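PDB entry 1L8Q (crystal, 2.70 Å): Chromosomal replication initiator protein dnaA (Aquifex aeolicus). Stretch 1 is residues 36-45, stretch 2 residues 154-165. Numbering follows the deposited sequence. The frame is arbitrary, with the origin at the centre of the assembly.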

# COMPACT_ATOMS: atom_id res chain seq x y z
N LEU A 36 3.99 -19.02 -22.58
CA LEU A 36 4.56 -17.79 -23.08
C LEU A 36 5.44 -17.14 -22.00
O LEU A 36 6.63 -16.90 -22.20
CB LEU A 36 3.44 -16.84 -23.45
CG LEU A 36 3.47 -16.10 -24.78
CD1 LEU A 36 2.57 -14.85 -24.69
CD2 LEU A 36 4.89 -15.73 -25.19
N TYR A 37 4.82 -16.87 -20.87
CA TYR A 37 5.52 -16.25 -19.77
C TYR A 37 5.38 -17.09 -18.54
O TYR A 37 4.27 -17.39 -18.13
CB TYR A 37 4.90 -14.89 -19.47
CG TYR A 37 4.83 -13.96 -20.64
CD1 TYR A 37 5.97 -13.65 -21.39
CD2 TYR A 37 3.63 -13.36 -20.98
CE1 TYR A 37 5.90 -12.78 -22.47
CE2 TYR A 37 3.56 -12.47 -22.06
CZ TYR A 37 4.70 -12.20 -22.80
OH TYR A 37 4.61 -11.33 -23.84
N ASN A 38 6.49 -17.46 -17.94
CA ASN A 38 6.45 -18.24 -16.72
C ASN A 38 7.79 -18.12 -16.05
O ASN A 38 8.78 -18.55 -16.59
CB ASN A 38 6.13 -19.71 -17.02
CG ASN A 38 5.23 -20.36 -15.95
OD1 ASN A 38 4.61 -19.66 -15.12
ND2 ASN A 38 5.15 -21.68 -15.97
N PRO A 39 7.82 -17.50 -14.88
CA PRO A 39 6.63 -16.95 -14.26
C PRO A 39 6.38 -15.51 -14.65
O PRO A 39 7.21 -14.87 -15.31
CB PRO A 39 6.97 -16.98 -12.78
CG PRO A 39 8.47 -17.00 -12.73
CD PRO A 39 9.02 -17.26 -14.08
N ILE A 40 5.23 -15.00 -14.21
CA ILE A 40 4.91 -13.60 -14.29
C ILE A 40 5.05 -13.08 -12.87
O ILE A 40 4.48 -13.65 -11.95
CB ILE A 40 3.47 -13.40 -14.73
CG1 ILE A 40 3.30 -13.82 -16.17
CG2 ILE A 40 3.04 -11.95 -14.56
CD1 ILE A 40 1.89 -13.74 -16.62
N PHE A 41 5.79 -11.99 -12.69
CA PHE A 41 6.01 -11.42 -11.36
C PHE A 41 5.58 -9.97 -11.40
O PHE A 41 6.28 -9.14 -11.98
CB PHE A 41 7.49 -11.50 -11.01
CG PHE A 41 7.81 -11.15 -9.61
CD1 PHE A 41 7.79 -9.83 -9.19
CD2 PHE A 41 8.17 -12.14 -8.71
CE1 PHE A 41 8.11 -9.50 -7.87
CE2 PHE A 41 8.50 -11.82 -7.39
CZ PHE A 41 8.48 -10.50 -6.97
N ILE A 42 4.43 -9.67 -10.80
CA ILE A 42 3.92 -8.31 -10.78
C ILE A 42 4.30 -7.59 -9.49
O ILE A 42 4.15 -8.14 -8.41
CB ILE A 42 2.41 -8.33 -10.90
CG1 ILE A 42 1.98 -8.91 -12.24
CG2 ILE A 42 1.83 -6.92 -10.73
CD1 ILE A 42 0.53 -9.39 -12.22
N TYR A 43 4.78 -6.35 -9.59
CA TYR A 43 5.11 -5.59 -8.40
C TYR A 43 4.69 -4.11 -8.47
O TYR A 43 4.67 -3.49 -9.54
CB TYR A 43 6.58 -5.71 -8.05
CG TYR A 43 7.49 -5.04 -9.03
CD1 TYR A 43 8.04 -3.79 -8.77
CD2 TYR A 43 7.80 -5.66 -10.22
CE1 TYR A 43 8.87 -3.18 -9.67
CE2 TYR A 43 8.63 -5.07 -11.13
CZ TYR A 43 9.17 -3.82 -10.85
OH TYR A 43 10.02 -3.23 -11.76
N GLY A 44 4.35 -3.57 -7.31
CA GLY A 44 3.91 -2.21 -7.20
C GLY A 44 3.49 -1.91 -5.78
O GLY A 44 3.33 -2.81 -4.95
N SER A 45 3.29 -0.64 -5.50
CA SER A 45 2.96 -0.23 -4.15
C SER A 45 1.51 -0.59 -3.81
O SER A 45 0.73 -0.98 -4.69
CB SER A 45 3.15 1.26 -4.03
OG SER A 45 2.15 1.92 -4.78
N SER A 154 16.48 -15.89 -8.84
CA SER A 154 16.91 -16.09 -10.23
C SER A 154 15.73 -16.61 -11.00
O SER A 154 15.36 -16.08 -12.05
CB SER A 154 18.07 -17.07 -10.37
OG SER A 154 18.46 -17.54 -9.10
N ARG A 155 15.10 -17.64 -10.46
CA ARG A 155 13.94 -18.22 -11.12
C ARG A 155 12.93 -17.13 -11.50
O ARG A 155 12.48 -17.07 -12.64
CB ARG A 155 13.32 -19.32 -10.26
CG ARG A 155 14.17 -20.56 -10.19
CD ARG A 155 13.79 -21.62 -11.20
NE ARG A 155 14.59 -22.83 -11.09
CZ ARG A 155 14.20 -24.01 -11.56
NH1 ARG A 155 13.01 -24.11 -12.16
NH2 ARG A 155 14.98 -25.09 -11.44
N PHE A 156 12.58 -16.26 -10.56
CA PHE A 156 11.63 -15.22 -10.88
C PHE A 156 12.20 -14.43 -12.05
O PHE A 156 11.49 -14.01 -12.97
CB PHE A 156 11.43 -14.27 -9.69
CG PHE A 156 10.90 -14.93 -8.43
CD1 PHE A 156 10.33 -16.19 -8.47
CD2 PHE A 156 10.99 -14.28 -7.22
CE1 PHE A 156 9.84 -16.78 -7.31
CE2 PHE A 156 10.50 -14.86 -6.06
CZ PHE A 156 9.93 -16.12 -6.10
N GLU A 157 13.50 -14.21 -12.04
CA GLU A 157 14.07 -13.35 -13.03
C GLU A 157 14.17 -13.99 -14.39
O GLU A 157 14.47 -13.31 -15.39
CB GLU A 157 15.37 -12.75 -12.54
CG GLU A 157 15.12 -11.47 -11.77
CD GLU A 157 16.30 -11.04 -10.95
OE1 GLU A 157 17.41 -11.56 -11.18
OE2 GLU A 157 16.11 -10.17 -10.06
N GLY A 158 13.88 -15.28 -14.45
CA GLY A 158 13.87 -15.98 -15.70
C GLY A 158 12.56 -15.72 -16.43
O GLY A 158 12.42 -16.00 -17.61
N GLY A 159 11.60 -15.16 -15.73
CA GLY A 159 10.31 -14.92 -16.36
C GLY A 159 10.09 -13.51 -16.87
O GLY A 159 10.95 -12.95 -17.57
N ILE A 160 8.94 -12.95 -16.54
CA ILE A 160 8.65 -11.56 -16.90
C ILE A 160 8.26 -10.74 -15.68
O ILE A 160 7.35 -11.09 -14.92
CB ILE A 160 7.57 -11.47 -18.02
CG1 ILE A 160 7.30 -10.00 -18.36
CG2 ILE A 160 6.29 -12.18 -17.63
CD1 ILE A 160 6.84 -9.77 -19.81
N LEU A 161 8.98 -9.65 -15.47
CA LEU A 161 8.76 -8.77 -14.33
C LEU A 161 8.09 -7.51 -14.82
O LEU A 161 8.61 -6.84 -15.69
CB LEU A 161 10.10 -8.37 -13.71
CG LEU A 161 10.75 -9.34 -12.73
CD1 LEU A 161 10.46 -10.77 -13.09
CD2 LEU A 161 12.26 -9.06 -12.61
N VAL A 162 6.96 -7.16 -14.24
CA VAL A 162 6.28 -5.95 -14.65
C VAL A 162 5.79 -5.10 -13.47
O VAL A 162 5.03 -5.55 -12.63
CB VAL A 162 5.11 -6.24 -15.60
CG1 VAL A 162 5.51 -7.27 -16.62
CG2 VAL A 162 3.96 -6.75 -14.84
N GLU A 163 6.25 -3.87 -13.43
CA GLU A 163 5.84 -2.93 -12.40
C GLU A 163 4.42 -2.46 -12.68
O GLU A 163 4.05 -2.29 -13.81
CB GLU A 163 6.80 -1.74 -12.43
CG GLU A 163 6.59 -0.72 -11.35
CD GLU A 163 7.75 0.27 -11.28
OE1 GLU A 163 8.52 0.34 -12.28
OE2 GLU A 163 7.90 0.96 -10.23
N ILE A 164 3.63 -2.25 -11.65
CA ILE A 164 2.27 -1.78 -11.85
C ILE A 164 2.02 -0.51 -11.06
O ILE A 164 2.47 -0.36 -9.93
CB ILE A 164 1.28 -2.90 -11.48
CG1 ILE A 164 -0.14 -2.51 -11.83
CG2 ILE A 164 1.39 -3.28 -10.02
CD1 ILE A 164 -1.11 -3.54 -11.42
N GLU A 165 1.33 0.43 -11.68
CA GLU A 165 1.04 1.72 -11.03
C GLU A 165 -0.40 2.12 -11.24
O GLU A 165 -1.03 1.77 -12.24
CB GLU A 165 1.96 2.85 -11.56
CG GLU A 165 3.32 2.96 -10.87
CD GLU A 165 4.40 3.66 -11.73
OE1 GLU A 165 5.51 3.91 -11.20
OE2 GLU A 165 4.15 3.96 -12.93
O HOH W 1 4.01 0.97 -8.12

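Two neighbouring parallel β-strands, 40-43 and 160-163, are laced together by a ladder of backbone hydrogen bonds and sealed on each face of the sheet by mostly apolar side chains, with 779 Å² of surface buried between the stretches. The strands run in the same direction, their axes 18° apart and 4.9 Å at closest approach, and pair in register from Ile40 with Ile160 to Tyr43 with Glu163. Five hydrogen bonds form the ladder: Ile160 N to Pro39 O (2.9 Å), Phe41 N to Ile160 O (2.9 Å), Val162 N to Phe41 O (3.1 Å), Tyr43 N to Val162 O (3.2 Å) and Ile164 N to Tyr43 O (2.7 Å). As is usual in parallel pairing, Phe41 and Tyr43 each use both N and O, bonding to residues that flank their register partners. The same carbonyls also receive CA-H...O contacts, the shortest from Glu163 CA to Tyr43 O at 3.1 Å.

The ladder starts at Pro39, which follows a cis peptide bond. Lacking an amide hydrogen, proline cannot donate, but its carbonyl accepts from Ile160, while its ring lies against helix residues Arg155 and Phe156, with Pro39 CD 3.8 Å from Arg155 O and Pro39 CG 4.1 Å from Phe156 CA. Gly159 suits the tight approach here: its CA is 3.3 Å from Pro39 O, and a CB would fall 2.0 Å from that oxygen. Gly44 plays the matching part at the far end, where a CB would clash with Ile164 O at 2.4 Å. A water then extends the link, accepting from Ser45 N (3.2 Å to the water O) and donating to Ile164 O (2.7 Å from the water O).

One face of the sheet carries Ile40, Ile42, Ile160 and Val162. Their branched side chains pack against one another on this face, with Ile40 CG1 3.7 Å from Ile160 CG2 and Ile42 CG1 3.9 Å from Val162 CG2; beyond them, Ile42 CG2 meets Ile164 CG2 at 3.7 Å. Ile160 also reaches Tyr37, its CG2 3.6 Å from Tyr37 CB and its CD1 over one face of the tyrosine ring.

The other face bears Phe41, Tyr43, Leu161 and Glu163. Phe41, buried with chi1 in t, packs its CB 3.7 Å from Leu161 CD1 and meets the helix through Phe156: Phe41 CE2 lies 3.5 Å from Phe156 CD2, in an oblique ring pair with planes at 40° and centroids 5.3 Å apart. Helix and strand are thereby joined by two buried aromatic rings. Tyr43, with chi1 in p, brings its ring over the neighbouring strand. Glu163 CA sits 3.8 Å from the ring centroid, nearly on its normal, in a CH-pi contact, and Glu163 CB approaches Tyr43 CZ at 3.5 Å. Glu163 thus contributes aliphatic carbon to the contact; the residue is exposed, and its carboxylate makes no hydrogen bond across the stretches.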